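Long-range contacts in Amuc_1102 (Akkermansia muciniphila, PDB 7DSZ), which has no established function but adopts an immunoglobulin-like fold related to archaeal type IV pilus proteins, and may therefore belong to a pilus-like assembly: residues 17-22 with 58-63; 68-73 with 102-107; 108-113 with 190-195. One frame throughout, in Å; residues are numbered along the deposited sequence.

Contact 1: residues 17-22 with 58-63; sequences MQVRVS and FKVEAA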
loop_
_atom_site.group_PDB
_atom_site.type_symbol
_atom_site.label_atom_id
_atom_site.label_comp_id
_atom_site.label_asym_id
_atom_site.label_seq_id
_atom_site.Cartn_x
_atom_site.Cartn_y
_atom_site.Cartn_z
ATOM N N MET C 17 6.788 6.383 31.675
ATOM C CA MET C 17 8.044 5.902 31.104
ATOM C C MET C 17 8.625 6.932 30.141
ATOM O O MET C 17 7.904 7.570 29.368
ATOM C CB MET C 17 7.829 4.564 30.382
ATOM C CG MET C 17 9.086 3.994 29.719
ATOM S SD MET C 17 8.743 2.457 28.800
ATOM C CE MET C 17 7.406 3.034 27.766
ATOM N N GLN C 18 9.936 7.125 30.220
ATOM C CA GLN C 18 10.652 7.995 29.309
ATOM C C GLN C 18 11.634 7.153 28.515
ATOM O O GLN C 18 12.046 6.072 28.938
ATOM C CB GLN C 18 11.381 9.125 30.048
ATOM C CG GLN C 18 10.467 9.917 30.968
ATOM C CD GLN C 18 11.193 11.063 31.651
ATOM O OE1 GLN C 18 11.556 12.051 31.019
ATOM N NE2 GLN C 18 11.427 10.921 32.937
ATOM N N VAL C 19 12.023 7.673 27.365
ATOM C CA VAL C 19 12.769 6.922 26.371
ATOM C C VAL C 19 13.945 7.766 25.906
ATOM O O VAL C 19 13.812 8.983 25.727
ATOM C CB VAL C 19 11.828 6.548 25.197
ATOM C CG1 VAL C 19 12.597 6.137 23.982
ATOM C CG2 VAL C 19 10.853 5.455 25.642
ATOM N N ARG C 20 15.091 7.122 25.715
ATOM C CA ARG C 20 16.264 7.742 25.122
ATOM C C ARG C 20 16.717 6.943 23.910
ATOM O O ARG C 20 16.778 5.707 23.950
ATOM C CB ARG C 20 17.407 7.844 26.126
ATOM C CG ARG C 20 17.080 8.793 27.273
ATOM C CD ARG C 20 16.964 10.226 26.767
ATOM N NE ARG C 20 16.589 11.172 27.816
ATOM C CZ ARG C 20 15.345 11.567 28.073
ATOM N NH1 ARG C 20 14.316 11.111 27.363
ATOM N NH2 ARG C 20 15.125 12.437 29.049
ATOM N N VAL C 21 17.040 7.658 22.841
ATOM C CA VAL C 21 17.415 7.058 21.568
ATOM C C VAL C 21 18.834 7.493 21.230
ATOM O O VAL C 21 19.127 8.693 21.163
ATOM C CB VAL C 21 16.436 7.461 20.452
ATOM C CG1 VAL C 21 16.888 6.886 19.127
ATOM C CG2 VAL C 21 15.034 6.967 20.794
ATOM N N SER C 22 19.721 6.526 21.048
ATOM C CA SER C 22 21.089 6.789 20.627
ATOM C C SER C 22 21.156 6.631 19.112
ATOM O O SER C 22 21.047 5.518 18.598
ATOM C CB SER C 22 22.065 5.838 21.312
ATOM O OG SER C 22 23.382 6.067 20.846
ATOM N N PHE C 58 20.270 2.922 15.134
ATOM C CA PHE C 58 19.891 3.487 16.423
ATOM C C PHE C 58 19.634 2.383 17.437
ATOM O O PHE C 58 19.455 1.217 17.087
ATOM C CB PHE C 58 18.674 4.412 16.301
ATOM C CG PHE C 58 17.356 3.707 16.089
ATOM C CD1 PHE C 58 16.923 3.383 14.814
ATOM C CD2 PHE C 58 16.522 3.444 17.156
ATOM C CE1 PHE C 58 15.686 2.788 14.619
ATOM C CE2 PHE C 58 15.284 2.849 16.970
ATOM C CZ PHE C 58 14.866 2.509 15.701
ATOM N N LYS C 59 19.646 2.779 18.715
ATOM C CA LYS C 59 19.331 1.890 19.825
ATOM C C LYS C 59 18.509 2.683 20.833
ATOM O O LYS C 59 18.730 3.885 21.006
ATOM C CB LYS C 59 20.611 1.325 20.479
ATOM C CG LYS C 59 20.338 0.434 21.684
ATOM C CD LYS C 59 21.646 -0.005 22.347
ATOM C CE LYS C 59 22.140 -1.299 21.755
ATOM N NZ LYS C 59 23.220 -1.922 22.599
ATOM N N VAL C 60 17.548 2.019 21.473
ATOM C CA VAL C 60 16.632 2.642 22.426
ATOM C C VAL C 60 16.950 2.146 23.829
ATOM O O VAL C 60 17.230 0.961 24.023
ATOM C CB VAL C 60 15.162 2.319 22.091
ATOM C CG1 VAL C 60 14.214 3.091 23.009
ATOM C CG2 VAL C 60 14.875 2.608 20.630
ATOM N N GLU C 61 16.844 3.036 24.815
ATOM C CA GLU C 61 16.828 2.629 26.219
ATOM C C GLU C 61 15.685 3.360 26.903
ATOM O O GLU C 61 15.147 4.330 26.369
ATOM C CB GLU C 61 18.167 2.925 26.923
ATOM C CG GLU C 61 19.407 2.236 26.304
ATOM C CD GLU C 61 19.454 0.727 26.524
ATOM O OE1 GLU C 61 18.606 0.195 27.279
ATOM O OE2 GLU C 61 20.363 0.077 25.954
ATOM N N ALA C 62 15.295 2.891 28.096
ATOM C CA ALA C 62 14.121 3.471 28.723
ATOM C C ALA C 62 14.233 3.416 30.245
ATOM O O ALA C 62 14.940 2.579 30.817
ATOM C CB ALA C 62 12.832 2.756 28.281
ATOM N N ALA C 63 13.476 4.308 30.876
ATOM C CA ALA C 63 13.372 4.446 32.322
ATOM C C ALA C 63 11.903 4.629 32.699
ATOM O O ALA C 63 11.312 5.677 32.415
ATOM C CB ALA C 63 14.223 5.630 32.796
HETATM O O HOH W 1 10.892 7.919 33.795
#
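V19, V21 and V60 share one torsion, CG1 anti to the backbone N (chi1 163° for V19), which lets the branches of opposing strands meet on one face of the sheet. There the side chains of V19 and V60 cross obliquely, CG1 to CG1 at 3.6 Å. CG of F58 takes the crowded position between backbone N and carbonyl carbon (chi1 74°), and CG1 of V21 lies 4.0 Å from CD2 of F58. M17, extended to SD and bent only at its last torsion, brings that sulfur against CB of A62. Beneath runs a regular antiparallel pairing of strands 18-22 and 58-63. Q18 with A63, R20 with E61 and S22 with K59 are hydrogen-bonded pairs, each exchanging two backbone bonds, while V19-A62 and V21-V60 are non-hydrogen-bonded pairs. N of R20 donates almost straight to O of E61 (2.9 Å). On the polar face, R20 bends at chi2 and turns NH1 back onto O of V19 (2.7 Å), and a water joins NE2 of Q18 to O of A63. The arrangement is that of one sheet of an immunoglobulin-like sandwich: strand 18-32 forms its edge within the chain, strand 50-63 pairs on its other side with strand 109-115, F58 bonding T109 through the backbone, and the valine face packs on I71 and L74 of strand 70-83 and on V141 and Y143 of strand 134-143.

Contact 2: residues 68-73 with 102-107; sequences SGYIDA and NVPVGE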
loop_
_atom_site.group_PDB
_atom_site.type_symbol
_atom_site.label_atom_id
_atom_site.label_comp_id
_atom_site.label_asym_id
_atom_site.label_seq_id
_atom_site.Cartn_x
_atom_site.Cartn_y
_atom_site.Cartn_z
ATOM N N SER C 68 7.585 -5.704 28.625
ATOM C CA SER C 68 7.530 -6.406 27.350
ATOM C C SER C 68 8.843 -6.347 26.578
ATOM O O SER C 68 9.008 -7.102 25.613
ATOM C CB SER C 68 6.393 -5.829 26.488
ATOM O OG SER C 68 6.761 -4.562 25.922
ATOM N N GLY C 69 9.765 -5.465 26.958
ATOM C CA GLY C 69 10.991 -5.292 26.207
ATOM C C GLY C 69 10.860 -4.392 25.000
ATOM O O GLY C 69 11.829 -4.263 24.234
ATOM N N TYR C 70 9.699 -3.763 24.819
ATOM C CA TYR C 70 9.399 -2.948 23.648
ATOM C C TYR C 70 8.647 -1.699 24.072
ATOM O O TYR C 70 7.948 -1.691 25.089
ATOM C CB TYR C 70 8.499 -3.687 22.656
ATOM C CG TYR C 70 9.101 -4.824 21.893
ATOM C CD1 TYR C 70 9.292 -6.075 22.478
ATOM C CD2 TYR C 70 9.430 -4.662 20.559
ATOM C CE1 TYR C 70 9.818 -7.133 21.737
ATOM C CE2 TYR C 70 9.964 -5.697 19.818
ATOM C CZ TYR C 70 10.153 -6.931 20.411
ATOM O OH TYR C 70 10.689 -7.952 19.649
ATOM N N ILE C 71 8.756 -0.649 23.258
ATOM C CA ILE C 71 7.898 0.521 23.397
ATOM C C ILE C 71 6.903 0.534 22.240
ATOM O O ILE C 71 7.121 -0.076 21.185
ATOM C CB ILE C 71 8.678 1.852 23.460
ATOM C CG1 ILE C 71 9.461 2.100 22.164
ATOM C CG2 ILE C 71 9.611 1.878 24.690
ATOM C CD1 ILE C 71 10.191 3.465 22.120
ATOM N N ASP C 72 5.798 1.258 22.452
ATOM C CA ASP C 72 4.700 1.283 21.486
ATOM C C ASP C 72 5.148 1.774 20.118
ATOM O O ASP C 72 4.809 1.170 19.093
ATOM C CB ASP C 72 3.575 2.184 21.985
ATOM C CG ASP C 72 2.727 1.533 23.039
ATOM O OD1 ASP C 72 2.566 0.292 23.006
ATOM O OD2 ASP C 72 2.205 2.284 23.887
ATOM N N ALA C 73 5.847 2.913 20.075
ATOM C CA ALA C 73 6.140 3.572 18.801
ATOM C C ALA C 73 7.223 4.621 18.989
ATOM O O ALA C 73 7.453 5.109 20.093
ATOM C CB ALA C 73 4.900 4.239 18.199
ATOM N N ASN C 102 6.270 -1.158 17.873
ATOM C CA ASN C 102 6.949 -2.263 18.547
ATOM C C ASN C 102 8.463 -2.120 18.418
ATOM O O ASN C 102 9.134 -2.940 17.799
ATOM C CB ASN C 102 6.516 -3.624 17.980
ATOM C CG ASN C 102 5.046 -3.896 18.137
ATOM O OD1 ASN C 102 4.402 -3.458 19.094
ATOM N ND2 ASN C 102 4.488 -4.620 17.168
ATOM N N VAL C 103 8.999 -1.046 18.980
ATOM C CA VAL C 103 10.423 -0.760 18.882
ATOM C C VAL C 103 11.100 -1.438 20.069
ATOM O O VAL C 103 10.738 -1.140 21.225
ATOM C CB VAL C 103 10.700 0.748 18.851
ATOM C CG1 VAL C 103 12.187 0.995 18.666
ATOM C CG2 VAL C 103 9.927 1.393 17.689
ATOM N N PRO C 104 12.008 -2.381 19.838
ATOM C CA PRO C 104 12.637 -3.096 20.951
ATOM C C PRO C 104 13.575 -2.169 21.699
ATOM O O PRO C 104 14.128 -1.227 21.130
ATOM C CB PRO C 104 13.409 -4.223 20.255
ATOM C CG PRO C 104 13.771 -3.656 18.938
ATOM C CD PRO C 104 12.584 -2.771 18.537
ATOM N N VAL C 105 13.726 -2.435 22.992
ATOM C CA VAL C 105 14.623 -1.678 23.860
ATOM C C VAL C 105 15.909 -2.475 24.036
ATOM O O VAL C 105 15.877 -3.708 24.162
ATOM C CB VAL C 105 13.948 -1.384 25.219
ATOM C CG1 VAL C 105 14.888 -0.637 26.140
ATOM C CG2 VAL C 105 12.663 -0.581 25.021
ATOM N N GLY C 106 17.050 -1.787 24.004
ATOM C CA GLY C 106 18.324 -2.448 24.226
ATOM C C GLY C 106 18.871 -3.213 23.043
ATOM O O GLY C 106 19.726 -4.083 23.224
ATOM N N GLU C 107 18.421 -2.907 21.831
ATOM C CA GLU C 107 18.755 -3.697 20.655
ATOM C C GLU C 107 19.139 -2.778 19.503
ATOM O O GLU C 107 18.407 -1.833 19.198
ATOM C CB GLU C 107 17.558 -4.569 20.280
ATOM C CG GLU C 107 17.775 -5.547 19.173
ATOM C CD GLU C 107 16.584 -6.483 19.030
ATOM O OE1 GLU C 107 16.094 -6.978 20.070
ATOM O OE2 GLU C 107 16.140 -6.709 17.884
HETATM O O HOH W 2 13.286 -8.027 21.003
HETATM O O HOH W 3 2.784 -1.324 18.888
#
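The Y70 ring and the P104 pyrrolidine cross obliquely, with CB of P104 off-centre over the ring at 4.2 Å from its centroid, a CH-pi contact. One edge of the same ring is turned to the backbone, its CD2 standing 3.3 Å from O of N102, near the ring plane. On the other face of the strand pair I71 and V103 lie side by side, CG1 of I71 being 3.8 Å from CB of V103, and CG2 of I71 meets CG2 of V105 with the two side chains at about a right angle. The backbone fixes these positions. N of I71 donates to O of V103 in the carbonyl plane (2.9 Å), N of V103 returns a bond to O of I71, and N of V105 reaches O of G69. This is the open end of the antiparallel hairpin of strands 70-83 and 91-104 of the immunoglobulin-like fold, where the short pairing is set off from the rest by corners at D72 and N102; there N of N102 still bonds O of D72 (3.0 Å) from well above the carbonyl plane. Farther out, N of Y70 donates to OG of S68 in an ST turn, and that hydroxyl is also hydrogen-bonded to D86 and R122 of the second subunit. One water links OH of Y70 to OE1 of E107. The carboxylate of D72 is held by T11 and T12 and forms a salt bridge with R122 of the second subunit, while ND2 of N102 hydrogen-bonds S119 and its OD1 accepts from R122 of that same subunit.

Contact 3: residues 108-113 with 190-195; sequences NTYASV and YDRYPE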
loop_
_atom_site.group_PDB
_atom_site.type_symbol
_atom_site.label_atom_id
_atom_site.label_comp_id
_atom_site.label_asym_id
_atom_site.label_seq_id
_atom_site.Cartn_x
_atom_site.Cartn_y
_atom_site.Cartn_z
ATOM N N ASN C 108 20.280 -3.044 18.874
ATOM C CA ASN C 108 20.669 -2.254 17.715
ATOM C C ASN C 108 19.701 -2.533 16.580
ATOM O O ASN C 108 19.377 -3.691 16.294
ATOM C CB ASN C 108 22.095 -2.575 17.289
ATOM C CG ASN C 108 23.109 -2.149 18.322
ATOM O OD1 ASN C 108 23.263 -0.962 18.598
ATOM N ND2 ASN C 108 23.805 -3.119 18.904
ATOM N N THR C 109 19.213 -1.472 15.951
ATOM C CA THR C 109 18.305 -1.626 14.823
ATOM C C THR C 109 18.533 -0.444 13.884
ATOM O O THR C 109 19.525 0.282 14.009
ATOM C CB THR C 109 16.859 -1.772 15.329
ATOM O OG1 THR C 109 15.974 -2.013 14.226
ATOM C CG2 THR C 109 16.415 -0.535 16.099
ATOM N N TYR C 110 17.653 -0.283 12.895
ATOM C CA TYR C 110 17.845 0.722 11.859
ATOM C C TYR C 110 16.524 1.385 11.510
ATOM O O TYR C 110 15.465 0.759 11.571
ATOM C CB TYR C 110 18.394 0.122 10.559
ATOM C CG TYR C 110 19.893 0.143 10.416
ATOM C CD1 TYR C 110 20.533 1.221 9.803
ATOM C CD2 TYR C 110 20.667 -0.934 10.850
ATOM C CE1 TYR C 110 21.917 1.245 9.652
ATOM C CE2 TYR C 110 22.056 -0.917 10.707
ATOM C CZ TYR C 110 22.664 0.167 10.095
ATOM O OH TYR C 110 24.031 0.194 9.918
ATOM N N ALA C 111 16.612 2.649 11.096
ATOM C CA ALA C 111 15.523 3.348 10.420
ATOM C C ALA C 111 15.972 3.699 8.999
ATOM O O ALA C 111 17.171 3.765 8.709
ATOM C CB ALA C 111 15.108 4.609 11.188
ATOM N N SER C 112 15.013 3.920 8.098
ATOM C CA SER C 112 15.409 4.201 6.723
ATOM C C SER C 112 14.329 4.993 5.990
ATOM O O SER C 112 13.162 5.022 6.392
ATOM C CB SER C 112 15.718 2.904 5.952
ATOM O OG SER C 112 14.563 2.075 5.843
ATOM N N VAL C 113 14.761 5.664 4.918
ATOM C CA VAL C 113 13.861 6.280 3.942
ATOM C C VAL C 113 14.539 6.191 2.590
ATOM O O VAL C 113 15.745 5.960 2.490
ATOM C CB VAL C 113 13.501 7.760 4.227
ATOM C CG1 VAL C 113 12.445 7.850 5.295
ATOM C CG2 VAL C 113 14.751 8.561 4.568
ATOM N N TYR C 190 13.886 -8.008 6.495
ATOM C CA TYR C 190 12.761 -7.633 7.335
ATOM C C TYR C 190 13.202 -7.401 8.778
ATOM O O TYR C 190 12.725 -6.461 9.431
ATOM C CB TYR C 190 11.651 -8.686 7.253
ATOM C CG TYR C 190 10.436 -8.262 8.053
ATOM C CD1 TYR C 190 9.493 -7.387 7.505
ATOM C CD2 TYR C 190 10.248 -8.696 9.371
ATOM C CE1 TYR C 190 8.379 -6.965 8.239
ATOM C CE2 TYR C 190 9.137 -8.283 10.119
ATOM C CZ TYR C 190 8.203 -7.421 9.541
ATOM O OH TYR C 190 7.106 -6.973 10.257
ATOM N N ASP C 191 14.159 -8.196 9.267
ATOM C CA ASP C 191 14.598 -8.094 10.660
ATOM C C ASP C 191 15.505 -6.908 10.951
ATOM O O ASP C 191 15.861 -6.703 12.120
ATOM C CB ASP C 191 15.329 -9.369 11.067
ATOM C CG ASP C 191 14.380 -10.503 11.296
ATOM O OD1 ASP C 191 13.173 -10.198 11.431
ATOM O OD2 ASP C 191 14.821 -11.670 11.338
ATOM N N ARG C 192 15.925 -6.153 9.933
ATOM C CA ARG C 192 16.877 -5.067 10.144
ATOM C C ARG C 192 16.226 -3.826 10.745
ATOM O O ARG C 192 16.923 -3.003 11.360
ATOM C CB ARG C 192 17.559 -4.735 8.805
ATOM C CG ARG C 192 18.497 -3.516 8.805
ATOM C CD ARG C 192 19.171 -3.393 7.433
ATOM N NE ARG C 192 19.953 -2.171 7.264
ATOM C CZ ARG C 192 21.266 -2.110 7.460
ATOM N NH1 ARG C 192 21.927 -3.208 7.844
ATOM N NH2 ARG C 192 21.924 -0.970 7.275
ATOM N N TYR C 193 14.912 -3.680 10.596
ATOM C CA TYR C 193 14.178 -2.479 10.953
ATOM C C TYR C 193 12.945 -2.854 11.759
ATOM O O TYR C 193 12.415 -3.962 11.616
ATOM C CB TYR C 193 13.706 -1.728 9.699
ATOM C CG TYR C 193 14.705 -1.609 8.570
ATOM C CD1 TYR C 193 14.813 -2.608 7.605
ATOM C CD2 TYR C 193 15.504 -0.471 8.441
ATOM C CE1 TYR C 193 15.705 -2.481 6.554
ATOM C CE2 TYR C 193 16.409 -0.345 7.391
ATOM C CZ TYR C 193 16.482 -1.353 6.453
ATOM O OH TYR C 193 17.356 -1.281 5.395
ATOM N N PRO C 194 12.419 -1.939 12.564
ATOM C CA PRO C 194 11.118 -2.203 13.189
ATOM C C PRO C 194 9.994 -2.173 12.160
ATOM O O PRO C 194 10.142 -1.718 11.020
ATOM C CB PRO C 194 10.958 -1.069 14.211
ATOM C CG PRO C 194 12.302 -0.353 14.254
ATOM C CD PRO C 194 12.929 -0.602 12.916
ATOM N N GLU C 195 8.839 -2.671 12.600
ATOM C CA GLU C 195 7.610 -2.582 11.820
ATOM C C GLU C 195 7.211 -1.125 11.609
ATOM O O GLU C 195 7.368 -0.289 12.501
ATOM C CB GLU C 195 6.495 -3.333 12.561
ATOM C CG GLU C 195 5.128 -3.302 11.893
ATOM C CD GLU C 195 4.065 -4.043 12.707
ATOM O OE1 GLU C 195 4.415 -4.661 13.734
ATOM O OE2 GLU C 195 2.893 -4.016 12.290
HETATM O O HOH W 4 16.562 -5.016 14.025
#
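The guanidinium of R192 lies flat over one face of the Y110 ring, centres 3.6 Å apart and planes 19° from parallel, a stacked cation-pi pair. Its NH2 comes down closest, 3.1 Å from CZ of Y110 and displaced toward the ring's rim. An extended R192 chain, CG anti to the backbone N (chi1 174°), carries the group there, and NE is tied to E55 by a salt bridge, which probably helps hold the plane against the tyrosine. An alanine in place of Y110 would remove the aromatic face and would probably leave the R192 guanidinium less firmly oriented and more dependent on E55. In fold terms, the irregular 190-195 segment crosses at a steep angle over strand 109-115, an edge of the three-stranded sheet within this chain, so side chains rather than paired backbones do most of the joining. The stack is the partly exposed side of the contact; the tighter part lies on the buried residues T109, S112 and Y193. There CD2 of Y193 lies 3.6 Å from CB of Y110, and the ring edge is turned to O of Y110, while CG of R192 sits over the centre of the Y193 face. CE2 of Y193 approaches OG of S112 at 3.4 Å; that OG is hydrogen-bonded to OH of Y114, and OH of Y193 is bonded to E55. CD of P194 comes within 3.2 Å of O of Y110 and 3.6 Å of OG1 of T109. D191 itself is exposed, and a water bridges OG1 of T109 to O of D191, donating to that carbonyl at 2.6 Å.

Contact 2 is the most buried of the three, although it also faces the second subunit; contacts 1 and 3 are only partly buried. Contact 1 relies on regular strand pairing, with an apolar inner face and a polar outer one. Contact 2 has a shorter pairing at the open end of the 70-83/91-104 hairpin and adds polar ties to the other subunit, whereas contact 3 depends on an arginine-tyrosine stack and tyrosine packing. Strand 50-63 connects them: its V60 reaches G106 and V103 of contact 2, and its F58 pairs with T109 of contact 3. Contacts 2 and 3 also meet where N102 packs near E195, and both touch the second subunit.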